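Local coordinates for protein epoxyqueuosine reductase (Streptococcus thermophilus, PDB 5D6S) that is a cobalamin- and iron/sulfur-containing reductase of the QueG family, holding one cobalamin and two iron/sulfur clusters within a single chain, at residues A[220-225]-A[263-268]; A[103-108]-A[288-293]; A[55-60]-A[163-168]; A[294-299]-A[323-328]. One frame throughout, in Å; residues are numbered along the deposited sequence.

Interaction 1 (A[220-225]-A[263-268]). With SF4 (iron/sulfur cluster), chain G.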
loop_
_atom_site.group_PDB
_atom_site.type_symbol
_atom_site.label_atom_id
_atom_site.label_comp_id
_atom_site.label_asym_id
_atom_site.label_seq_id
_atom_site.Cartn_x
_atom_site.Cartn_y
_atom_site.Cartn_z
ATOM N N ALA A 220 -17.254 -5.120 3.236
ATOM C CA ALA A 220 -16.304 -4.896 4.328
ATOM C C ALA A 220 -15.520 -3.579 4.173
ATOM O O ALA A 220 -15.082 -3.005 5.176
ATOM C CB ALA A 220 -15.346 -6.086 4.456
ATOM N N CYS A 221 -15.329 -3.106 2.938
ATOM C CA CYS A 221 -14.597 -1.843 2.719
ATOM C C CYS A 221 -15.257 -0.743 3.535
ATOM O O CYS A 221 -16.407 -0.416 3.267
ATOM C CB CYS A 221 -14.595 -1.425 1.252
ATOM S SG CYS A 221 -13.645 0.083 0.877
ATOM N N PRO A 222 -14.518 -0.150 4.492
ATOM C CA PRO A 222 -15.094 0.794 5.442
ATOM C C PRO A 222 -15.454 2.135 4.857
ATOM O O PRO A 222 -16.159 2.916 5.495
ATOM C CB PRO A 222 -13.998 0.969 6.494
ATOM C CG PRO A 222 -12.824 0.153 6.039
ATOM C CD PRO A 222 -13.053 -0.234 4.620
ATOM N N THR A 223 -15.000 2.390 3.645
ATOM C CA THR A 223 -15.377 3.604 2.936
ATOM C C THR A 223 -16.304 3.328 1.753
ATOM O O THR A 223 -16.781 4.269 1.121
ATOM C CB THR A 223 -14.132 4.350 2.388
ATOM O OG1 THR A 223 -13.411 3.508 1.483
ATOM C CG2 THR A 223 -13.213 4.744 3.502
ATOM N N SER A 224 -16.524 2.045 1.435
ATOM C CA SER A 224 -17.285 1.644 0.237
ATOM C C SER A 224 -16.679 2.236 -1.032
ATOM O O SER A 224 -17.401 2.629 -1.944
ATOM C CB SER A 224 -18.760 2.064 0.303
ATOM O OG SER A 224 -19.412 1.498 1.414
ATOM N N CYS A 225 -15.353 2.245 -1.128
ATOM C CA CYS A 225 -14.703 2.810 -2.335
ATOM C C CYS A 225 -14.828 1.857 -3.560
ATOM O O CYS A 225 -14.946 2.320 -4.706
ATOM C CB CYS A 225 -13.229 3.187 -2.091
ATOM S SG CYS A 225 -12.103 1.800 -1.728
ATOM N N CYS A 263 -4.117 -0.558 3.982
ATOM C CA CYS A 263 -5.330 -1.184 4.422
ATOM C C CYS A 263 -5.351 -2.583 3.816
ATOM O O CYS A 263 -5.068 -2.752 2.627
ATOM C CB CYS A 263 -6.534 -0.347 3.965
ATOM S SG CYS A 263 -8.172 -1.010 4.309
ATOM N N ASP A 264 -5.762 -3.559 4.615
ATOM C CA ASP A 264 -5.908 -4.939 4.159
ATOM C C ASP A 264 -7.325 -5.497 4.307
ATOM O O ASP A 264 -7.553 -6.672 4.066
ATOM C CB ASP A 264 -4.926 -5.819 4.907
ATOM C CG ASP A 264 -3.493 -5.538 4.501
ATOM O OD1 ASP A 264 -3.053 -4.378 4.649
ATOM O OD2 ASP A 264 -2.828 -6.464 4.024
ATOM N N ILE A 265 -8.287 -4.648 4.653
ATOM C CA ILE A 265 -9.632 -5.113 4.968
ATOM C C ILE A 265 -10.240 -5.936 3.802
ATOM O O ILE A 265 -10.873 -6.952 4.032
ATOM C CB ILE A 265 -10.508 -3.913 5.450
ATOM C CG1 ILE A 265 -10.017 -3.475 6.846
ATOM C CG2 ILE A 265 -12.000 -4.252 5.527
ATOM C CD1 ILE A 265 -10.431 -2.074 7.276
ATOM N N CYS A 266 -10.042 -5.491 2.564
ATOM C CA CYS A 266 -10.640 -6.130 1.373
ATOM C C CYS A 266 -9.943 -7.428 0.996
ATOM O O CYS A 266 -10.394 -8.132 0.099
ATOM C CB CYS A 266 -10.662 -5.166 0.169
ATOM S SG CYS A 266 -9.129 -4.248 -0.169
ATOM N N GLN A 267 -8.853 -7.740 1.684
ATOM C CA GLN A 267 -8.128 -9.002 1.525
ATOM C C GLN A 267 -8.338 -9.975 2.696
ATOM O O GLN A 267 -8.464 -11.179 2.498
ATOM C CB GLN A 267 -6.624 -8.729 1.390
ATOM C CG GLN A 267 -6.190 -8.121 0.055
ATOM C CD GLN A 267 -4.699 -7.791 0.030
ATOM O OE1 GLN A 267 -4.282 -6.716 0.474
ATOM N NE2 GLN A 267 -3.893 -8.707 -0.486
ATOM N N ILE A 268 -8.331 -9.452 3.917
ATOM C CA ILE A 268 -8.671 -10.223 5.098
ATOM C C ILE A 268 -10.085 -10.831 4.959
ATOM O O ILE A 268 -10.326 -11.962 5.383
ATOM C CB ILE A 268 -8.580 -9.334 6.364
ATOM C CG1 ILE A 268 -7.115 -9.083 6.717
ATOM C CG2 ILE A 268 -9.311 -9.975 7.547
ATOM C CD1 ILE A 268 -6.891 -7.994 7.748
HETATM FE FE1 SF4 G . -9.123 0.317 0.181
HETATM FE FE2 SF4 G . -9.481 -0.789 2.482
HETATM FE FE3 SF4 G . -9.654 -2.218 0.306
HETATM FE FE4 SF4 G . -11.504 -0.528 0.873
HETATM S S1 SF4 G . -10.955 -2.215 1.964
HETATM S S2 SF4 G . -10.525 -0.785 -0.952
HETATM S S3 SF4 G . -10.306 0.989 1.821
HETATM S S4 SF4 G . -7.959 -1.214 1.055
#
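An apolar contact made by Ile265 with Ala220 and Pro222 joins two cysteine-bearing segments around one iron/sulfur cluster, where helix 216-220 runs out and helix 265-268 starts. Ile265 and Pro222 reach toward each other, CD1 lying 3.5 Å from the proline CG. The isoleucine's other branch, CG2, sits 4.0 Å from Ala220 CB. Branched and compact, Ile265 also lays CB near sulfur S1, walling off one side of the cluster with Pro222 CD. Three of the cysteines bind separate irons: Cys221 SG is 2.2 Å from FE4, Cys263 SG 2.3 Å from FE2 and Cys266 SG 2.1 Å from FE3. Extended first torsions carry Cys221 and Cys263 to their irons (chi1 -177° and 176°). The pattern is that of a ferredoxin-like double-cluster domain: Cys211, Cys214 and Cys217 line the pocket of the other cluster together with Cys270, whereas the fourth cysteine of their run, Cys221, followed by a proline, crosses over to this one. The type I turn from Cys221 to Ser224 brings Cys225 N back to Cys221 SG as a 3.4 Å hydrogen bond, probably drawing off some of the thiolate's negative charge. Cobalamin adjoins the 263-268 segment, accepting a hydrogen bond from Cys263 N.

Interaction 2 (A[103-108]-A[288-293])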
loop_
_atom_site.group_PDB
_atom_site.type_symbol
_atom_site.label_atom_id
_atom_site.label_comp_id
_atom_site.label_asym_id
_atom_site.label_seq_id
_atom_site.Cartn_x
_atom_site.Cartn_y
_atom_site.Cartn_z
ATOM N N HIS A 103 1.055 -12.653 5.666
ATOM C CA HIS A 103 0.076 -11.685 6.120
ATOM C C HIS A 103 -0.218 -11.771 7.634
ATOM O O HIS A 103 -0.810 -10.865 8.210
ATOM C CB HIS A 103 -1.191 -11.824 5.290
ATOM C CG HIS A 103 -2.135 -12.880 5.770
ATOM N ND1 HIS A 103 -1.901 -14.232 5.607
ATOM C CD2 HIS A 103 -3.340 -12.775 6.382
ATOM C CE1 HIS A 103 -2.920 -14.909 6.108
ATOM N NE2 HIS A 103 -3.806 -14.049 6.583
ATOM N N LYS A 104 0.194 -12.873 8.259
ATOM C CA LYS A 104 0.143 -13.046 9.714
ATOM C C LYS A 104 1.563 -12.903 10.203
ATOM O O LYS A 104 2.502 -13.196 9.468
ATOM C CB LYS A 104 -0.363 -14.438 10.102
ATOM C CG LYS A 104 -1.876 -14.616 10.189
ATOM C CD LYS A 104 -2.227 -16.108 10.116
ATOM C CE LYS A 104 -3.158 -16.574 11.226
ATOM N NZ LYS A 104 -4.529 -16.036 11.061
ATOM N N LEU A 105 1.722 -12.478 11.445
ATOM C CA LEU A 105 3.038 -12.220 11.957
ATOM C C LEU A 105 3.581 -13.520 12.564
ATOM O O LEU A 105 2.913 -14.151 13.395
ATOM C CB LEU A 105 2.990 -11.084 12.983
ATOM C CG LEU A 105 4.225 -10.175 13.097
ATOM C CD1 LEU A 105 4.521 -9.431 11.813
ATOM C CD2 LEU A 105 4.034 -9.175 14.237
ATOM N N PRO A 106 4.785 -13.937 12.136
ATOM C CA PRO A 106 5.409 -15.107 12.747
ATOM C C PRO A 106 5.398 -14.990 14.263
ATOM O O PRO A 106 4.809 -15.817 14.953
ATOM C CB PRO A 106 6.861 -15.068 12.219
ATOM C CG PRO A 106 6.831 -14.224 10.988
ATOM C CD PRO A 106 5.634 -13.317 11.093
ATOM N N GLN A 107 6.044 -13.937 14.755
ATOM C CA GLN A 107 6.270 -13.725 16.172
ATOM C C GLN A 107 5.681 -12.378 16.563
ATOM O O GLN A 107 6.158 -11.348 16.084
ATOM C CB GLN A 107 7.790 -13.759 16.448
ATOM C CG GLN A 107 8.231 -13.470 17.883
ATOM C CD GLN A 107 8.230 -14.689 18.802
ATOM O OE1 GLN A 107 9.143 -14.852 19.609
ATOM N NE2 GLN A 107 7.212 -15.546 18.690
ATOM N N GLN A 108 4.656 -12.384 17.421
ATOM C CA GLN A 108 4.108 -11.136 17.988
ATOM C C GLN A 108 5.180 -10.303 18.718
ATOM O O GLN A 108 6.143 -10.857 19.259
ATOM C CB GLN A 108 2.968 -11.430 18.954
ATOM C CG GLN A 108 1.720 -11.928 18.268
ATOM C CD GLN A 108 1.129 -10.888 17.357
ATOM O OE1 GLN A 108 1.017 -11.096 16.148
ATOM N NE2 GLN A 108 0.753 -9.751 17.924
ATOM N N LEU A 288 8.924 -3.045 13.645
ATOM C CA LEU A 288 8.692 -2.260 12.431
ATOM C C LEU A 288 7.357 -2.576 11.822
ATOM O O LEU A 288 6.863 -1.809 11.017
ATOM C CB LEU A 288 9.740 -2.560 11.379
ATOM C CG LEU A 288 11.170 -2.293 11.817
ATOM C CD1 LEU A 288 12.076 -2.260 10.597
ATOM C CD2 LEU A 288 11.317 -1.008 12.615
ATOM N N ALA A 289 6.780 -3.713 12.178
ATOM C CA ALA A 289 5.491 -4.099 11.641
ATOM C C ALA A 289 4.358 -3.702 12.561
ATOM O O ALA A 289 3.199 -3.682 12.155
ATOM C CB ALA A 289 5.453 -5.602 11.395
ATOM N N MET A 290 4.676 -3.430 13.817
ATOM C CA MET A 290 3.668 -3.010 14.797
ATOM C C MET A 290 4.347 -2.023 15.726
ATOM O O MET A 290 4.641 -2.346 16.866
ATOM C CB MET A 290 3.102 -4.221 15.540
ATOM C CG MET A 290 2.218 -5.069 14.643
ATOM S SD MET A 290 1.143 -6.208 15.510
ATOM C CE MET A 290 0.141 -6.813 14.146
ATOM N N PRO A 291 4.623 -0.817 15.206
ATOM C CA PRO A 291 5.470 0.118 15.909
ATOM C C PRO A 291 4.804 0.787 17.071
ATOM O O PRO A 291 3.601 1.039 17.066
ATOM C CB PRO A 291 5.837 1.134 14.831
ATOM C CG PRO A 291 4.696 1.113 13.898
ATOM C CD PRO A 291 4.144 -0.268 13.921
ATOM N N GLU A 292 5.606 1.022 18.091
ATOM C CA GLU A 292 5.159 1.695 19.296
ATOM C C GLU A 292 5.000 3.158 18.900
ATOM O O GLU A 292 5.919 3.765 18.346
ATOM C CB GLU A 292 6.193 1.516 20.425
ATOM C CG GLU A 292 6.414 0.058 20.876
ATOM C CD GLU A 292 7.577 -0.092 21.851
ATOM O OE1 GLU A 292 7.345 -0.262 23.077
ATOM O OE2 GLU A 292 8.730 0.016 21.400
ATOM N N LEU A 293 3.826 3.710 19.160
ATOM C CA LEU A 293 3.432 4.987 18.576
ATOM C C LEU A 293 4.178 6.195 19.149
ATOM O O LEU A 293 4.728 6.980 18.386
ATOM C CB LEU A 293 1.927 5.183 18.714
ATOM C CG LEU A 293 1.155 4.068 17.960
ATOM C CD1 LEU A 293 -0.282 3.976 18.448
ATOM C CD2 LEU A 293 1.213 4.296 16.463
#
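Of the flat groups, the carboxamide of Gln108 approaches Met290 loosely, its NE2 lying 4.3 Å from SD, while the imidazole of His103 belongs to the same loop but faces other company: Lys104 CG stands 4.1 Å above one face of that ring, offset toward its rim, and the ring stacks with Tyr189. Between these residues Leu105 carries the contact by forking. Its CD1 reaches Ala289 CB at 4.0 Å, and CD2 approaches Met290 SD at 4.3 Å. Alanine suits position 289 because its single methyl leaves room for the leucine branch. Methionine suits the next position because an unbranched chain, extended beyond CB (chi2 -163°, chi3 172°), can stretch its sulfur out to both Leu105 and Gln108. Trp124 packs on Leu105 and Ala289 and so broadens the small apolar patch. The contact ties the loop after strand 93-100 to the segment leading into helix 293-296. That segment is gripped further along by backbone bonds of Pro291 to Gly117 and Leu293 to Lys115, with Arg116 NE donating to Met290 O. With leucine methyls and an amide on one side and an alanine methyl and a thioether sulfur on the other, the contact rests on weakly directional van der Waals packing.

Interaction 3 (A[55-60]-A[163-168])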
loop_
_atom_site.group_PDB
_atom_site.type_symbol
_atom_site.label_atom_id
_atom_site.label_comp_id
_atom_site.label_asym_id
_atom_site.label_seq_id
_atom_site.Cartn_x
_atom_site.Cartn_y
_atom_site.Cartn_z
ATOM N N ASP A 55 -5.876 -2.688 -25.030
ATOM C CA ASP A 55 -6.888 -1.637 -25.239
ATOM C C ASP A 55 -8.266 -1.928 -24.627
ATOM O O ASP A 55 -9.098 -1.011 -24.545
ATOM C CB ASP A 55 -7.028 -1.167 -26.709
ATOM C CG ASP A 55 -6.682 -2.238 -27.721
ATOM O OD1 ASP A 55 -7.030 -3.419 -27.498
ATOM O OD2 ASP A 55 -6.061 -1.871 -28.741
ATOM N N TYR A 56 -8.521 -3.157 -24.167
ATOM C CA TYR A 56 -9.750 -3.388 -23.380
ATOM C C TYR A 56 -9.804 -2.499 -22.109
ATOM O O TYR A 56 -10.886 -2.123 -21.664
ATOM C CB TYR A 56 -9.967 -4.872 -23.061
ATOM C CG TYR A 56 -9.168 -5.483 -21.931
ATOM C CD1 TYR A 56 -7.895 -5.986 -22.144
ATOM C CD2 TYR A 56 -9.724 -5.621 -20.653
ATOM C CE1 TYR A 56 -7.181 -6.582 -21.112
ATOM C CE2 TYR A 56 -9.015 -6.215 -19.605
ATOM C CZ TYR A 56 -7.740 -6.697 -19.838
ATOM O OH TYR A 56 -7.019 -7.281 -18.800
ATOM N N LEU A 57 -8.623 -2.122 -21.598
ATOM C CA LEU A 57 -8.478 -1.208 -20.456
ATOM C C LEU A 57 -8.719 0.290 -20.761
ATOM O O LEU A 57 -9.330 0.990 -19.947
ATOM C CB LEU A 57 -7.098 -1.383 -19.828
ATOM C CG LEU A 57 -6.794 -2.788 -19.317
ATOM C CD1 LEU A 57 -5.367 -2.881 -18.834
ATOM C CD2 LEU A 57 -7.741 -3.193 -18.199
ATOM N N GLU A 58 -8.268 0.758 -21.920
ATOM C CA GLU A 58 -8.431 2.172 -22.316
ATOM C C GLU A 58 -9.658 2.825 -21.744
ATOM O O GLU A 58 -9.573 3.789 -20.985
ATOM C CB GLU A 58 -8.532 2.336 -23.842
ATOM C CG GLU A 58 -7.255 2.766 -24.530
ATOM C CD GLU A 58 -7.461 3.905 -25.520
ATOM O OE1 GLU A 58 -8.006 4.946 -25.096
ATOM O OE2 GLU A 58 -7.024 3.781 -26.694
ATOM N N LYS A 59 -10.803 2.319 -22.177
ATOM C CA LYS A 59 -12.094 2.851 -21.799
ATOM C C LYS A 59 -12.102 3.273 -20.313
ATOM O O LYS A 59 -12.333 4.451 -19.988
ATOM C CB LYS A 59 -13.162 1.786 -22.137
ATOM C CG LYS A 59 -14.507 1.856 -21.416
ATOM C CD LYS A 59 -15.273 3.143 -21.687
ATOM C CE LYS A 59 -16.478 3.257 -20.761
ATOM N NZ LYS A 59 -16.843 4.676 -20.516
ATOM N N SER A 60 -11.813 2.315 -19.430
ATOM C CA SER A 60 -11.983 2.504 -17.984
ATOM C C SER A 60 -10.824 3.267 -17.313
ATOM O O SER A 60 -11.037 3.964 -16.327
ATOM C CB SER A 60 -12.204 1.149 -17.286
ATOM O OG SER A 60 -10.993 0.426 -17.201
ATOM N N ASP A 163 0.226 -3.585 -13.669
ATOM C CA ASP A 163 0.850 -4.818 -13.168
ATOM C C ASP A 163 -0.170 -5.927 -12.916
ATOM O O ASP A 163 0.144 -7.113 -12.903
ATOM C CB ASP A 163 1.564 -4.540 -11.842
ATOM C CG ASP A 163 2.794 -3.677 -12.000
ATOM O OD1 ASP A 163 3.088 -3.247 -13.147
ATOM O OD2 ASP A 163 3.466 -3.431 -10.963
ATOM N N THR A 164 -1.393 -5.503 -12.673
ATOM C CA THR A 164 -2.405 -6.375 -12.179
ATOM C C THR A 164 -3.012 -7.157 -13.356
ATOM O O THR A 164 -3.298 -8.343 -13.239
ATOM C CB THR A 164 -3.408 -5.517 -11.384
ATOM O OG1 THR A 164 -3.847 -6.234 -10.226
ATOM C CG2 THR A 164 -4.584 -5.064 -12.221
ATOM N N ALA A 165 -3.178 -6.464 -14.480
ATOM C CA ALA A 165 -3.804 -7.002 -15.688
ATOM C C ALA A 165 -2.825 -7.842 -16.493
ATOM O O ALA A 165 -3.205 -8.767 -17.222
ATOM C CB ALA A 165 -4.346 -5.868 -16.557
ATOM N N VAL A 166 -1.559 -7.512 -16.354
ATOM C CA VAL A 166 -0.508 -8.328 -16.925
ATOM C C VAL A 166 -0.500 -9.711 -16.286
ATOM O O VAL A 166 -0.501 -10.715 -16.983
ATOM C CB VAL A 166 0.870 -7.664 -16.744
ATOM C CG1 VAL A 166 1.989 -8.655 -16.998
ATOM C CG2 VAL A 166 0.986 -6.464 -17.672
ATOM N N ALA A 167 -0.490 -9.751 -14.957
ATOM C CA ALA A 167 -0.478 -11.011 -14.221
ATOM C C ALA A 167 -1.724 -11.874 -14.479
ATOM O O ALA A 167 -1.662 -13.101 -14.341
ATOM C CB ALA A 167 -0.330 -10.743 -12.741
ATOM N N LYS A 168 -2.841 -11.247 -14.829
ATOM C CA LYS A 168 -4.026 -12.001 -15.220
ATOM C C LYS A 168 -3.852 -12.695 -16.582
ATOM O O LYS A 168 -3.977 -13.920 -16.663
ATOM C CB LYS A 168 -5.277 -11.129 -15.254
ATOM C CG LYS A 168 -6.499 -11.925 -15.677
ATOM C CD LYS A 168 -7.781 -11.129 -15.645
ATOM C CE LYS A 168 -8.677 -11.572 -16.786
ATOM N NZ LYS A 168 -9.859 -10.703 -16.919
#
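Van der Waals packing centres on one methyl, Ala165 CB, with Leu57 CD1 its apolar partner at 3.9 Å and the polar Tyr56 OH against it at 3.8 Å. Both side chains leave helix 55-67 toward helix 163-169, and a small alanine suits the receiving helix because two larger neighbours must share its side. Within the first helix the tyrosine ring lies against the leucine, whose CG stands 4.0 Å above the ring plane, over its centre. For Tyr56 this follows from a first torsion that sets CG between the backbone N and the carbonyl carbon (chi1 79°), folding the ring beside its neighbour. The pair of helices borders the cobalamin pocket, to which Leu57, Asp163, Thr164 and Lys168 all belong. The side chain of Leu57 is about 3 Å from the ligand while packing on Ile82 of helix 78-82, and Val166 turns from this contact onto strand 93-100, so helix 163-169 lies between the antiparallel sheet and helix 55-67.

Hydrogen bonding serves each helix and the ligand. Ser60 OG donates to Leu57 O at 3.3 Å, in the carbonyl plane and on a lone pair, with a C=O...donor angle of 135°. At the start of the other helix, Asp163 N donates to the cobalamin, while Asp163 OD2 accepts from Asp157 N. Among charged groups, Glu58 OE1 forms a salt bridge with Arg62 NE one turn further along its helix.

Interaction 4 (A[294-299]-A[323-328])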
loop_
_atom_site.group_PDB
_atom_site.type_symbol
_atom_site.label_atom_id
_atom_site.label_comp_id
_atom_site.label_asym_id
_atom_site.label_seq_id
_atom_site.Cartn_x
_atom_site.Cartn_y
_atom_site.Cartn_z
ATOM N N LEU A 294 4.224 6.350 20.471
ATOM C CA LEU A 294 4.846 7.533 21.042
ATOM C C LEU A 294 6.347 7.560 20.756
ATOM O O LEU A 294 6.910 8.645 20.485
ATOM C CB LEU A 294 4.551 7.655 22.536
ATOM C CG LEU A 294 3.102 8.026 22.851
ATOM C CD1 LEU A 294 2.763 7.659 24.288
ATOM C CD2 LEU A 294 2.862 9.511 22.579
ATOM N N PRO A 295 7.009 6.383 20.790
ATOM C CA PRO A 295 8.428 6.393 20.394
ATOM C C PRO A 295 8.571 6.707 18.917
ATOM O O PRO A 295 9.507 7.418 18.521
ATOM C CB PRO A 295 8.909 4.969 20.697
ATOM C CG PRO A 295 7.986 4.461 21.757
ATOM C CD PRO A 295 6.647 5.142 21.496
ATOM N N PHE A 296 7.631 6.219 18.111
ATOM C CA PHE A 296 7.590 6.588 16.692
ATOM C C PHE A 296 7.494 8.101 16.458
ATOM O O PHE A 296 8.156 8.637 15.573
ATOM C CB PHE A 296 6.423 5.925 16.014
ATOM C CG PHE A 296 6.475 6.008 14.526
ATOM C CD1 PHE A 296 7.378 5.244 13.818
ATOM C CD2 PHE A 296 5.623 6.859 13.837
ATOM C CE1 PHE A 296 7.440 5.318 12.446
ATOM C CE2 PHE A 296 5.658 6.924 12.464
ATOM C CZ PHE A 296 6.564 6.146 11.767
ATOM N N LEU A 297 6.694 8.784 17.276
ATOM C CA LEU A 297 6.592 10.239 17.201
ATOM C C LEU A 297 7.845 10.949 17.648
ATOM O O LEU A 297 7.913 12.143 17.507
ATOM C CB LEU A 297 5.410 10.756 18.019
ATOM C CG LEU A 297 4.024 10.318 17.563
ATOM C CD1 LEU A 297 2.949 10.806 18.511
ATOM C CD2 LEU A 297 3.746 10.834 16.175
ATOM N N GLU A 298 8.825 10.248 18.208
ATOM C CA GLU A 298 10.096 10.888 18.594
ATOM C C GLU A 298 11.100 10.859 17.454
ATOM O O GLU A 298 12.124 11.516 17.502
ATOM C CB GLU A 298 10.758 10.202 19.798
ATOM C CG GLU A 298 9.968 10.218 21.086
ATOM C CD GLU A 298 9.647 11.619 21.570
ATOM O OE1 GLU A 298 10.536 12.501 21.548
ATOM O OE2 GLU A 298 8.479 11.819 21.988
ATOM N N LEU A 299 10.823 10.116 16.409
ATOM C CA LEU A 299 11.812 9.958 15.353
ATOM C C LEU A 299 12.061 11.234 14.571
ATOM O O LEU A 299 11.143 11.996 14.296
ATOM C CB LEU A 299 11.381 8.852 14.393
ATOM C CG LEU A 299 11.385 7.464 15.049
ATOM C CD1 LEU A 299 10.669 6.431 14.194
ATOM C CD2 LEU A 299 12.824 7.023 15.291
ATOM N N ARG A 323 1.777 11.721 11.258
ATOM C CA ARG A 323 0.401 12.187 11.244
ATOM C C ARG A 323 -0.537 11.017 11.601
ATOM O O ARG A 323 -1.416 11.146 12.434
ATOM C CB ARG A 323 0.005 12.782 9.854
ATOM C CG ARG A 323 -1.501 12.730 9.619
ATOM C CD ARG A 323 -2.071 13.568 8.503
ATOM N NE ARG A 323 -2.040 13.124 7.086
ATOM C CZ ARG A 323 -1.692 11.944 6.587
ATOM N NH1 ARG A 323 -1.311 10.914 7.325
ATOM N NH2 ARG A 323 -1.722 11.793 5.283
ATOM N N ASN A 324 -0.365 9.897 10.896
ATOM C CA ASN A 324 -1.218 8.736 11.074
ATOM C C ASN A 324 -1.122 8.179 12.490
ATOM O O ASN A 324 -2.112 7.739 13.064
ATOM C CB ASN A 324 -0.848 7.628 10.081
ATOM C CG ASN A 324 -1.053 8.049 8.646
ATOM O OD1 ASN A 324 -1.776 9.001 8.372
ATOM N ND2 ASN A 324 -0.436 7.339 7.721
ATOM N N ALA A 325 0.069 8.236 13.054
ATOM C CA ALA A 325 0.294 7.740 14.386
ATOM C C ALA A 325 -0.456 8.582 15.386
ATOM O O ALA A 325 -1.009 8.053 16.360
ATOM C CB ALA A 325 1.795 7.716 14.700
ATOM N N ILE A 326 -0.476 9.898 15.169
ATOM C CA ILE A 326 -1.279 10.793 16.027
ATOM C C ILE A 326 -2.734 10.386 15.927
ATOM O O ILE A 326 -3.452 10.311 16.929
ATOM C CB ILE A 326 -1.106 12.255 15.644
ATOM C CG1 ILE A 326 0.291 12.715 16.047
ATOM C CG2 ILE A 326 -2.147 13.110 16.342
ATOM C CD1 ILE A 326 0.729 13.950 15.313
ATOM N N ILE A 327 -3.156 10.054 14.720
ATOM C CA ILE A 327 -4.516 9.622 14.537
ATOM C C ILE A 327 -4.787 8.314 15.283
ATOM O O ILE A 327 -5.862 8.144 15.876
ATOM C CB ILE A 327 -4.862 9.518 13.063
ATOM C CG1 ILE A 327 -4.872 10.931 12.457
ATOM C CG2 ILE A 327 -6.225 8.871 12.883
ATOM C CD1 ILE A 327 -4.837 10.982 10.938
ATOM N N ALA A 328 -3.848 7.385 15.220
ATOM C CA ALA A 328 -4.008 6.103 15.901
ATOM C C ALA A 328 -4.152 6.346 17.388
ATOM O O ALA A 328 -5.095 5.858 18.021
ATOM C CB ALA A 328 -2.801 5.209 15.640
#
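Different first torsions aim two neighbouring side chains at one alanine: Phe296 places CG opposite its backbone N (chi1 -168°), whereas Leu297 places CG opposite its carbonyl carbon (chi1 -64°). Phe296 CD2 thereby reaches Ala325 CB at 4.0 Å, an approach oblique to the ring, which also meets Phe308 edge-to-face, and Leu297 CD2 meets the same methyl at 4.0 Å. The leucine then crosses Ile326 at about a right angle, its fork astride CG1, with CD2 at 3.9 Å and CD1 at 4.1 Å. Ala325 suits this place because its short side chain lets the other segment come close, CA of Leu297 lying 7.3 Å from CA of Ala325. Branched Leu297 packs beside it with one methyl and reaches Ile326 with both, and Ile326 has enough bulk to pack on helices 338-347 and 351-364 as well. All of this belongs to the all-helical C-terminal part of the chain, which resembles the HEAT-like helical repeats known from this family. Residues 323-328 are buried there.

Residues 296-299 form a type I turn, closed by Leu299 N on Phe296 O at 3.2 Å, and Gln322 NE2 donates to both Phe296 O and Leu299 O, clamping the turn to helix 318-331. On that helix Asn324 ND2 donates to the carbonyls of Ile260 and Thr242.

Interactions 1 and 3 border the cobalamin, their centres 22 Å apart: 1 brings an iron/sulfur cluster up to the ligand, and 3 supplies helices 55-67 and 163-169. Interaction 2 stands back, the side chain of Ala289 about 13 Å from the cobalamin, and its centre is 20 Å from that of interaction 1, whose segments fall in the chain between those of 2. At Leu293, where 288-293 passes into helix 293-296, interaction 2 touches interaction 4: Leu293 CD2 packs on Ala325 CB at 3.9 Å and CD1 on Ala328 CB at 4.0 Å, both on helix 318-331. Interactions 3 and 4, centres 38 Å apart, lie on opposite sides of the chain's centre.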